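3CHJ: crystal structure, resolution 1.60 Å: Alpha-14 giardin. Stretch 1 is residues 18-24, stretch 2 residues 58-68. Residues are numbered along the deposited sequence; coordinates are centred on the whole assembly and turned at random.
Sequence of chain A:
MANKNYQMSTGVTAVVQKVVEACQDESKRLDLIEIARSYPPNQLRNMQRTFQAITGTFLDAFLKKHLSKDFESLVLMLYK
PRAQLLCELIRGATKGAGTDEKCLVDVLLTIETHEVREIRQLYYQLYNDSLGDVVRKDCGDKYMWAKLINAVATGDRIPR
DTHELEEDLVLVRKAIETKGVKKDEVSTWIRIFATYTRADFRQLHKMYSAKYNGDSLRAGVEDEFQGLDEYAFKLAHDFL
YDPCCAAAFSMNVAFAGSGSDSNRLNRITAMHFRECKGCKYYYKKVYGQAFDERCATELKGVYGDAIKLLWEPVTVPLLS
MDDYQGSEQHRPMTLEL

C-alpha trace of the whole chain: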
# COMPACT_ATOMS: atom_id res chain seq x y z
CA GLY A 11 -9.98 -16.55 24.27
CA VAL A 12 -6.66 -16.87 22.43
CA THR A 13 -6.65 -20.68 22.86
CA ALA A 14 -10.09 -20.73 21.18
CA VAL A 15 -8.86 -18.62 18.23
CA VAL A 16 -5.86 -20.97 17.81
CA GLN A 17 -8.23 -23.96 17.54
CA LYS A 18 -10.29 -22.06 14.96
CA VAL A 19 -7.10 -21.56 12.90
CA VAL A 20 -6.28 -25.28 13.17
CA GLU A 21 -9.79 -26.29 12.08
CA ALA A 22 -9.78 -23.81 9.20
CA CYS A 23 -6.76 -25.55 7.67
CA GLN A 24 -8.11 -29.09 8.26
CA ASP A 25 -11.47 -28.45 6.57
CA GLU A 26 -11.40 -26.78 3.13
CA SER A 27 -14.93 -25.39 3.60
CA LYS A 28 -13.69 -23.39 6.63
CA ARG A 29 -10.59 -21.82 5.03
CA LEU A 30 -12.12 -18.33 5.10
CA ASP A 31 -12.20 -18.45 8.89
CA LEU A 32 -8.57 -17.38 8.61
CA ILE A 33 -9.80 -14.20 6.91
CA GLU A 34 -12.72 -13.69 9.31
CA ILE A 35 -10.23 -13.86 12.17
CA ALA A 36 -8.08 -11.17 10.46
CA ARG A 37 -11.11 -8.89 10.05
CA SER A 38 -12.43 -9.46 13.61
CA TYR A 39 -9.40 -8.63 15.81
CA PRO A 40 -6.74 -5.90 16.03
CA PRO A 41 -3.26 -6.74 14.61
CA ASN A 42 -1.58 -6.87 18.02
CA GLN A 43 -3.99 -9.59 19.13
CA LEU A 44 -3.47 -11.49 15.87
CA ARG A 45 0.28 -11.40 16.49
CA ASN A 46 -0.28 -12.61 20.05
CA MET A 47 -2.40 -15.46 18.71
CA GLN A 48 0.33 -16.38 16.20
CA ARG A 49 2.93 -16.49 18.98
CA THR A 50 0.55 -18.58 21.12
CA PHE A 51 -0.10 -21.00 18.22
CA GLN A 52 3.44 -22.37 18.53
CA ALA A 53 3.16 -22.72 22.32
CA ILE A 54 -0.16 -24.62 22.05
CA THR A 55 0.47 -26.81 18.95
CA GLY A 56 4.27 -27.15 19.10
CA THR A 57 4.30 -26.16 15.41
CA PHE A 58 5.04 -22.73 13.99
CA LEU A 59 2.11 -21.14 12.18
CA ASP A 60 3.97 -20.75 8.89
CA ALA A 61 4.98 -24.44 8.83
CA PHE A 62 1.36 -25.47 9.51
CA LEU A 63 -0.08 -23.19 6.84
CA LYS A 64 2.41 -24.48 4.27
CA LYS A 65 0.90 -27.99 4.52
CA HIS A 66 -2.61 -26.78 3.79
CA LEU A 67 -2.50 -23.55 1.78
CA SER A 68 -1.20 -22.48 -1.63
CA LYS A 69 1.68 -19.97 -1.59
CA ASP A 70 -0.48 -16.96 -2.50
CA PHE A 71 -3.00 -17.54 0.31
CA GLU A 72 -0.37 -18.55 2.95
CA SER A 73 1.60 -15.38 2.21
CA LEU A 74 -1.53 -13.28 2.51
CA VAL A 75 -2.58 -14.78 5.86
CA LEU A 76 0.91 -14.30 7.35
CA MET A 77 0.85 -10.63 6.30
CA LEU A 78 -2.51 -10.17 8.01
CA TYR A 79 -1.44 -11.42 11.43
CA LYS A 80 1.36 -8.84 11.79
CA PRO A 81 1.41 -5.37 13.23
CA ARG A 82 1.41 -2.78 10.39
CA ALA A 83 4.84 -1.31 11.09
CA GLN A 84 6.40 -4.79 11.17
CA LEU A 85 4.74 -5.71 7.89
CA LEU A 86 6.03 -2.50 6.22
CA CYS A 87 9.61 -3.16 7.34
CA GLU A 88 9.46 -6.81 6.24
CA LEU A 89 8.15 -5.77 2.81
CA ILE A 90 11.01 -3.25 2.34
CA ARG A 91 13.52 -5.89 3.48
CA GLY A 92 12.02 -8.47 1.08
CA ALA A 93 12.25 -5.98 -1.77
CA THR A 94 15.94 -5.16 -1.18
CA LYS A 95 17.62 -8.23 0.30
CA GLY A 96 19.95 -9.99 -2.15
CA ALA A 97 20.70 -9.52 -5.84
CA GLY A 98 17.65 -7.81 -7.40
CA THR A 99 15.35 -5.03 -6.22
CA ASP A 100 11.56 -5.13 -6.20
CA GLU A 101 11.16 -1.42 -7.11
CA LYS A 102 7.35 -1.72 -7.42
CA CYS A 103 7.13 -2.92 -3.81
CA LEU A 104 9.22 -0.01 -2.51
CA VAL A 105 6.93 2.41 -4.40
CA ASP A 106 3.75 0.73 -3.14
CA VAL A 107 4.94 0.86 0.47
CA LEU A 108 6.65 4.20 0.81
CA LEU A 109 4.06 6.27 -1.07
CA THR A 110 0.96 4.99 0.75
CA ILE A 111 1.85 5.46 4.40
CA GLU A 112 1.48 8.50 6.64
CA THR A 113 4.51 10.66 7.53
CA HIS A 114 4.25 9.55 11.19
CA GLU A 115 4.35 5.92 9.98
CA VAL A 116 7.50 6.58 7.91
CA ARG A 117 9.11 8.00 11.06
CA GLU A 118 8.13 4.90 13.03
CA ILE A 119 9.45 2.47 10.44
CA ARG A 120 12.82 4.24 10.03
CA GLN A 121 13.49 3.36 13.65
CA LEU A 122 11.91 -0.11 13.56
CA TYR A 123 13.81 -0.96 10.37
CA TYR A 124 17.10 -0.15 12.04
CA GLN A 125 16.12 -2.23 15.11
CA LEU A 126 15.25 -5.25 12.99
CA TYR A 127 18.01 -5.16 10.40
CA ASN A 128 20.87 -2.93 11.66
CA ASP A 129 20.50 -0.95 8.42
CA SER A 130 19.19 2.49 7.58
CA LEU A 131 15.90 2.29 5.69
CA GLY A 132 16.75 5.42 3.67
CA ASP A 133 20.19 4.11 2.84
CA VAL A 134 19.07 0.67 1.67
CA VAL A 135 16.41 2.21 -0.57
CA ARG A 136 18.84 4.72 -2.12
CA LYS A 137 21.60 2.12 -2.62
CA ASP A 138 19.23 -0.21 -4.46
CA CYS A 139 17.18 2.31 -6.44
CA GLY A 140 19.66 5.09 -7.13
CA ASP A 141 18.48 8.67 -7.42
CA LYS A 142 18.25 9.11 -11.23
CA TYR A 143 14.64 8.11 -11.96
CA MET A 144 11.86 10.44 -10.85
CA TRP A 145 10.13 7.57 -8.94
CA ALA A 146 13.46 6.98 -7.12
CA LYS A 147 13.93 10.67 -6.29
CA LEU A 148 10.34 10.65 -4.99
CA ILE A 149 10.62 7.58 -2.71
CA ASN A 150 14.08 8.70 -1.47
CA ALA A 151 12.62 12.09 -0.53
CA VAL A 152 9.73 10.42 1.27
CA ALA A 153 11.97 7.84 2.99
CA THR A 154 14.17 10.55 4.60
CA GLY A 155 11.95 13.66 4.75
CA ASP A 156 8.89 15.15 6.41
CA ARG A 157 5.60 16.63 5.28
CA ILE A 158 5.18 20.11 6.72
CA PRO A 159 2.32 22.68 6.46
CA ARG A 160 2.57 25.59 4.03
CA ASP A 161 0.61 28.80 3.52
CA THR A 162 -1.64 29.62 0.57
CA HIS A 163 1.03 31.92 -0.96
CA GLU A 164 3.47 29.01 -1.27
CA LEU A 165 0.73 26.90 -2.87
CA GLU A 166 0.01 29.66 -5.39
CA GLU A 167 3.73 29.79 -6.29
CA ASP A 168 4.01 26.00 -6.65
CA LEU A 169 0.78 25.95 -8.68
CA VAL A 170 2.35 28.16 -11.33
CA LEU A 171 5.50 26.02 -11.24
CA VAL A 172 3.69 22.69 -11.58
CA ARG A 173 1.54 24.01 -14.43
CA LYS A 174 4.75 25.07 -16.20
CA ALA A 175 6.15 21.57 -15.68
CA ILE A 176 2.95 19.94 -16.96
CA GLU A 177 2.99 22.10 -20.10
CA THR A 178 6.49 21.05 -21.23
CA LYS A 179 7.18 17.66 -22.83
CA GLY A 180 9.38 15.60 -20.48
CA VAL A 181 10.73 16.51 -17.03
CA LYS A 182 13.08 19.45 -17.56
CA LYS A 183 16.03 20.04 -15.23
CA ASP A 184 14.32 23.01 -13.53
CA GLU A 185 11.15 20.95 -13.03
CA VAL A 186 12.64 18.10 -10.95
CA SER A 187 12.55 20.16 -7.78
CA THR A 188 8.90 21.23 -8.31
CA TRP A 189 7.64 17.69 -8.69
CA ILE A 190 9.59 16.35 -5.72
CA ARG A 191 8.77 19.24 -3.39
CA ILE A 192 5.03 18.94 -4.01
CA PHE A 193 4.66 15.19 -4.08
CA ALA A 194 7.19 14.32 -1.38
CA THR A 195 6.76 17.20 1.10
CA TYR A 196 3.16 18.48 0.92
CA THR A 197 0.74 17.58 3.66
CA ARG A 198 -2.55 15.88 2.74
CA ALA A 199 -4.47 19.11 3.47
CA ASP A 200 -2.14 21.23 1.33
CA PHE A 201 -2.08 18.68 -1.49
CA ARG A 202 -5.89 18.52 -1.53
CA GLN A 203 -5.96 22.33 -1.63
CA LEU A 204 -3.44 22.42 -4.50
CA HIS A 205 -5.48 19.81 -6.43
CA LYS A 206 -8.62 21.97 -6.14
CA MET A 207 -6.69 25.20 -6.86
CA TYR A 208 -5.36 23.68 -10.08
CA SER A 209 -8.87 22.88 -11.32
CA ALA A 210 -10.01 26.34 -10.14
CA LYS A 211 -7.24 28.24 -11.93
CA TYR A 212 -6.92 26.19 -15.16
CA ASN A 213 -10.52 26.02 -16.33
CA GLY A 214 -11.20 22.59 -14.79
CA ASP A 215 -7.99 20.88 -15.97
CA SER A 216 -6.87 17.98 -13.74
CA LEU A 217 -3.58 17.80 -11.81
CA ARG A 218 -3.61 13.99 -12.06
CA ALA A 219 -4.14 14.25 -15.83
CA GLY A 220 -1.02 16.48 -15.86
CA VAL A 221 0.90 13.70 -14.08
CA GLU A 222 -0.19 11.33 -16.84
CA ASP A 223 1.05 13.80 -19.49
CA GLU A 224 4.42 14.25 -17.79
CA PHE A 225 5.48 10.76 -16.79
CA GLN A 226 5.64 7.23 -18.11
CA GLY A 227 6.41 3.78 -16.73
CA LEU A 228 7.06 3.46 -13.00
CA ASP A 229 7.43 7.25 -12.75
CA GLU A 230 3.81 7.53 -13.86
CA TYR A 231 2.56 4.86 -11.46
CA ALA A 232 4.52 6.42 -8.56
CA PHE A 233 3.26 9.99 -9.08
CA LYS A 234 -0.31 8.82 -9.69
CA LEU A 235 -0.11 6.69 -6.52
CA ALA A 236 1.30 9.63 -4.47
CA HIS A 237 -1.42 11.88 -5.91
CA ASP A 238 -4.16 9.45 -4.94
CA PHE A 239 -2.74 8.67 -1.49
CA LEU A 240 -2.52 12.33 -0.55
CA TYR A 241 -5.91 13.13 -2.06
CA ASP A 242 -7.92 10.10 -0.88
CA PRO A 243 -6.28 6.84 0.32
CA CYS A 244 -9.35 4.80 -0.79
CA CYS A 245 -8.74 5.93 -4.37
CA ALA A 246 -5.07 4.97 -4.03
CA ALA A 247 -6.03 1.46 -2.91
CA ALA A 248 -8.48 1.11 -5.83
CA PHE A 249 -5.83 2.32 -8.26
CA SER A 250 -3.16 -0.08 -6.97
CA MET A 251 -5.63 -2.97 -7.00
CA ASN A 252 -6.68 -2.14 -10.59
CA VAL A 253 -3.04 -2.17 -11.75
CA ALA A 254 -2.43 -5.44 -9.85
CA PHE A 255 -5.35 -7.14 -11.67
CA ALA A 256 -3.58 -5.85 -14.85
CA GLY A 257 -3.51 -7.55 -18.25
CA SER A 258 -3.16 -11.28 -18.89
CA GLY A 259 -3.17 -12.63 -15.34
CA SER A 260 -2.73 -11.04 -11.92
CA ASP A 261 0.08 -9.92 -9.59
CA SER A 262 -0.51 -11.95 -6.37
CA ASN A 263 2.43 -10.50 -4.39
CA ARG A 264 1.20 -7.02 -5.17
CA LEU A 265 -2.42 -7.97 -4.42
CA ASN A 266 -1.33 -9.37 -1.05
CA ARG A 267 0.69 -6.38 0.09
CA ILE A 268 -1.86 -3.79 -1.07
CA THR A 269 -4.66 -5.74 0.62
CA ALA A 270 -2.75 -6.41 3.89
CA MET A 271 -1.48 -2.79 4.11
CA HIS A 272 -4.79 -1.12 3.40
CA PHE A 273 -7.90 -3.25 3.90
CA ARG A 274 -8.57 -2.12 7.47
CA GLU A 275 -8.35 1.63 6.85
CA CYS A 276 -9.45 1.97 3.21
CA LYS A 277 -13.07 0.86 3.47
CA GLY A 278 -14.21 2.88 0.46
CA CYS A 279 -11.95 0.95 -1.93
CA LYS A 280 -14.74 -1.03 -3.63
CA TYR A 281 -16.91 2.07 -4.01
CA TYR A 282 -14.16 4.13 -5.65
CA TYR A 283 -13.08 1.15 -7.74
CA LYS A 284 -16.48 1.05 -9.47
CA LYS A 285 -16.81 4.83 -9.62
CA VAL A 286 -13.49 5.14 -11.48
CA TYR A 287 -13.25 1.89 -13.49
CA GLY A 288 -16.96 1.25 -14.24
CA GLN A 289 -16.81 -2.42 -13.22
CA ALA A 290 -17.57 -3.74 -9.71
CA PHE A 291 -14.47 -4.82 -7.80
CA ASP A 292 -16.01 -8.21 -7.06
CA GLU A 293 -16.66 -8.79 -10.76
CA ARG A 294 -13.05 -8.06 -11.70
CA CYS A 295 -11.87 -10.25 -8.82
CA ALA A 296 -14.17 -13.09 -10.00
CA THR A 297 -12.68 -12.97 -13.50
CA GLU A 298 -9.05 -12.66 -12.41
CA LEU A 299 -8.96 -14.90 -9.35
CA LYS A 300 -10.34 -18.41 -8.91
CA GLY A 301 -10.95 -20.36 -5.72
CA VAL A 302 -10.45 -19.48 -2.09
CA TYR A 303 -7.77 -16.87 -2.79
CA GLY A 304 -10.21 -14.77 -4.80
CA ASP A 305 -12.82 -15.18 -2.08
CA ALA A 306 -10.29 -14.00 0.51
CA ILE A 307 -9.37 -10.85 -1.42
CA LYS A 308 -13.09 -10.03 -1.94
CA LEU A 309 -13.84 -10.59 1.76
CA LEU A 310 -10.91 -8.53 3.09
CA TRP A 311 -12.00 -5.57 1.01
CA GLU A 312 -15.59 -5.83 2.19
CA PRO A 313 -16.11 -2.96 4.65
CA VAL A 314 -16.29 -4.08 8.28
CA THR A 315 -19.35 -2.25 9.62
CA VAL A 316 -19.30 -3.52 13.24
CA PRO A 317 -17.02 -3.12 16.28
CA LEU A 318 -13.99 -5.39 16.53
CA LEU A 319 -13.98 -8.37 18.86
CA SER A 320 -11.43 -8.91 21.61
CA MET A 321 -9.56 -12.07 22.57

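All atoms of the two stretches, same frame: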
# COMPACT_ATOMS: atom_id res chain seq x y z
N LYS A 18 -9.54 -22.45 16.15
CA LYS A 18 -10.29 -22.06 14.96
C LYS A 18 -9.36 -22.04 13.73
O LYS A 18 -9.77 -22.43 12.62
CB LYS A 18 -10.95 -20.70 15.15
CG LYS A 18 -11.95 -20.37 14.07
CD LYS A 18 -12.67 -19.05 14.35
CE LYS A 18 -13.79 -18.83 13.35
NZ LYS A 18 -14.35 -17.44 13.47
N VAL A 19 -8.14 -21.57 13.94
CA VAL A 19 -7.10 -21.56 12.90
C VAL A 19 -6.75 -22.99 12.46
O VAL A 19 -6.75 -23.31 11.27
CB VAL A 19 -5.83 -20.79 13.36
CG1 VAL A 19 -4.67 -20.97 12.39
CG2 VAL A 19 -6.17 -19.29 13.53
N VAL A 20 -6.51 -23.86 13.44
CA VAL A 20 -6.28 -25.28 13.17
C VAL A 20 -7.42 -25.89 12.33
O VAL A 20 -7.18 -26.47 11.28
CB VAL A 20 -6.11 -26.06 14.49
CG1 VAL A 20 -6.15 -27.57 14.23
CG2 VAL A 20 -4.80 -25.67 15.15
N GLU A 21 -8.65 -25.71 12.77
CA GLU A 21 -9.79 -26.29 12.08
C GLU A 21 -9.97 -25.74 10.67
O GLU A 21 -10.34 -26.46 9.74
CB GLU A 21 -11.05 -26.14 12.92
CG GLU A 21 -10.98 -27.01 14.20
CD GLU A 21 -12.21 -26.92 15.07
OE1 GLU A 21 -13.23 -26.32 14.64
OE2 GLU A 21 -12.17 -27.45 16.21
N ALA A 22 -9.67 -24.45 10.50
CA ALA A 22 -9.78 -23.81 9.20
C ALA A 22 -8.88 -24.44 8.14
O ALA A 22 -9.22 -24.45 6.97
CB ALA A 22 -9.47 -22.30 9.33
N CYS A 23 -7.74 -24.96 8.58
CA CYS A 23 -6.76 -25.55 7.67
C CYS A 23 -6.99 -27.05 7.43
O CYS A 23 -6.44 -27.63 6.48
CB CYS A 23 -5.37 -25.36 8.24
SG CYS A 23 -4.84 -23.62 8.23
N GLN A 24 -7.80 -27.64 8.29
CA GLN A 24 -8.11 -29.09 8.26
C GLN A 24 -9.42 -29.38 7.52
O GLN A 24 -9.71 -30.55 7.17
CB GLN A 24 -8.17 -29.63 9.69
CG GLN A 24 -6.80 -29.76 10.37
CD GLN A 24 -6.89 -30.19 11.84
OE1 GLN A 24 -7.95 -30.12 12.46
NE2 GLN A 24 -5.76 -30.61 12.39
N PHE A 58 5.12 -24.12 14.41
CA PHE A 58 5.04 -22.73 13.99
C PHE A 58 3.93 -22.54 12.96
O PHE A 58 3.68 -23.42 12.13
CB PHE A 58 6.38 -22.24 13.46
CG PHE A 58 7.37 -21.92 14.55
CD1 PHE A 58 7.36 -20.68 15.18
CD2 PHE A 58 8.28 -22.88 14.98
CE1 PHE A 58 8.26 -20.39 16.21
CE2 PHE A 58 9.19 -22.61 16.02
CZ PHE A 58 9.17 -21.35 16.63
N LEU A 59 3.26 -21.39 13.04
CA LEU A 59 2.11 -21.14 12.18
C LEU A 59 2.47 -21.27 10.71
O LEU A 59 1.71 -21.89 9.94
CB LEU A 59 1.50 -19.77 12.48
CG LEU A 59 0.23 -19.44 11.67
CD1 LEU A 59 -0.88 -20.45 11.91
CD2 LEU A 59 -0.23 -18.03 11.98
N ASP A 60 3.60 -20.71 10.30
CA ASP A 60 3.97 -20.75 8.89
C ASP A 60 4.16 -22.18 8.38
O ASP A 60 3.69 -22.52 7.29
CB ASP A 60 5.16 -19.82 8.56
CG ASP A 60 6.46 -20.21 9.27
OD1 ASP A 60 6.45 -20.97 10.27
OD2 ASP A 60 7.51 -19.71 8.80
N ALA A 61 4.79 -23.03 9.19
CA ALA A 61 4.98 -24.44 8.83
C ALA A 61 3.65 -25.18 8.68
O ALA A 61 3.50 -26.02 7.78
CB ALA A 61 5.86 -25.14 9.86
N PHE A 62 2.70 -24.87 9.56
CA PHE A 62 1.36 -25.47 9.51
C PHE A 62 0.58 -25.02 8.29
O PHE A 62 -0.06 -25.83 7.60
CB PHE A 62 0.60 -25.11 10.78
CG PHE A 62 -0.79 -25.66 10.83
CD1 PHE A 62 -1.00 -27.03 10.98
CD2 PHE A 62 -1.89 -24.81 10.78
CE1 PHE A 62 -2.31 -27.55 11.05
CE2 PHE A 62 -3.18 -25.31 10.86
CZ PHE A 62 -3.40 -26.68 10.99
N LEU A 63 0.60 -23.71 8.02
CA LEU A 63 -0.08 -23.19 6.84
C LEU A 63 0.46 -23.80 5.56
O LEU A 63 -0.32 -24.09 4.65
CB LEU A 63 0.02 -21.66 6.78
CG LEU A 63 -0.65 -20.89 7.92
CD1 LEU A 63 -0.46 -19.40 7.69
CD2 LEU A 63 -2.14 -21.25 8.06
N LYS A 64 1.77 -23.99 5.49
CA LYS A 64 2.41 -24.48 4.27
C LYS A 64 1.85 -25.84 3.81
O LYS A 64 1.78 -26.12 2.60
CB LYS A 64 3.93 -24.55 4.48
CG LYS A 64 4.70 -24.79 3.23
CD LYS A 64 6.18 -24.90 3.47
CE LYS A 64 6.90 -25.10 2.15
NZ LYS A 64 8.36 -25.35 2.32
N LYS A 65 1.39 -26.63 4.77
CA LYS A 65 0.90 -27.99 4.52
C LYS A 65 -0.49 -27.98 3.91
O LYS A 65 -0.95 -28.99 3.34
CB LYS A 65 0.87 -28.78 5.82
CG LYS A 65 2.22 -28.97 6.50
CD LYS A 65 2.11 -29.91 7.70
CE LYS A 65 3.47 -30.14 8.36
NZ LYS A 65 3.85 -29.08 9.36
N HIS A 66 -1.18 -26.85 4.06
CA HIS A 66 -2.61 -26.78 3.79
C HIS A 66 -3.03 -25.71 2.78
O HIS A 66 -4.11 -25.79 2.19
CB HIS A 66 -3.38 -26.60 5.10
CG HIS A 66 -3.25 -27.76 6.03
ND1 HIS A 66 -2.49 -27.72 7.17
CD2 HIS A 66 -3.77 -29.01 5.96
CE1 HIS A 66 -2.56 -28.89 7.79
NE2 HIS A 66 -3.34 -29.69 7.07
N LEU A 67 -2.18 -24.69 2.62
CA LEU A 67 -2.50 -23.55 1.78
C LEU A 67 -1.55 -23.41 0.61
O LEU A 67 -0.38 -23.79 0.73
CB LEU A 67 -2.46 -22.26 2.62
CG LEU A 67 -3.68 -21.87 3.46
CD1 LEU A 67 -4.12 -22.89 4.47
CD2 LEU A 67 -3.41 -20.56 4.20
N SER A 68 -2.04 -22.84 -0.49
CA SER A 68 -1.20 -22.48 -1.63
C SER A 68 -0.36 -21.27 -1.21
O SER A 68 -0.71 -20.60 -0.26
CB SER A 68 -2.05 -22.11 -2.84
OG SER A 68 -2.75 -23.25 -3.35

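Two helical segments can pack with no hydrogen bond between them, through side-chain contacts alone or with the main chain. Alpha-14 giardin offers a compact example. The axes of the two helical segments run in nearly the same direction, 22° apart, and approach to 10.7 Å, a spacing that side chains must fill.

Along the second stretch, contact begins at Leu 59. Its CA-to-CB bond points sideways, but the side chain extends back so that CD1 of Leu 59 lies 3.9 Å from CG1 of Val 19. Asp 60 and Ala 61 are out of reach. One turn after Phe 58, the CA-to-CB bond of Phe 62 points toward the first helix, and its ring packs against it. The ring edge faces main-chain oxygens: CZ of Phe 62 is 3.8 Å from O of Val 20, and CE2 of Phe 62 is 4.1 Å from O of Val 19, an arrangement that sets the slightly positive rim of an aromatic ring near carbonyl oxygen. CE2 of Phe 62 also comes within 3.4 Å of CB of Cys 23, which approaches the ring obliquely.

Leu 63, again sideways at its base, brings CD2 to 3.6 Å from SG of Cys 23. Lys 64 and Lys 65 take no part. At His 66 the backbones draw close, its CA lying 5.8 Å from CA of Cys 23. The imidazole is held by its own stretch, ND1 of His 66 donating to O of Phe 62 at 3.1 Å; one face covers the carbonyl carbon of Cys 23, while CD2 of His 66 lies 3.1 Å from O of Cys 23. Leu 67 completes the set, with CD1 3.9 Å from SG of Cys 23.

Cys 23 gathers contacts from Phe 62, Leu 63, His 66 and Leu 67, and no hydrogen bond crosses between the stretches.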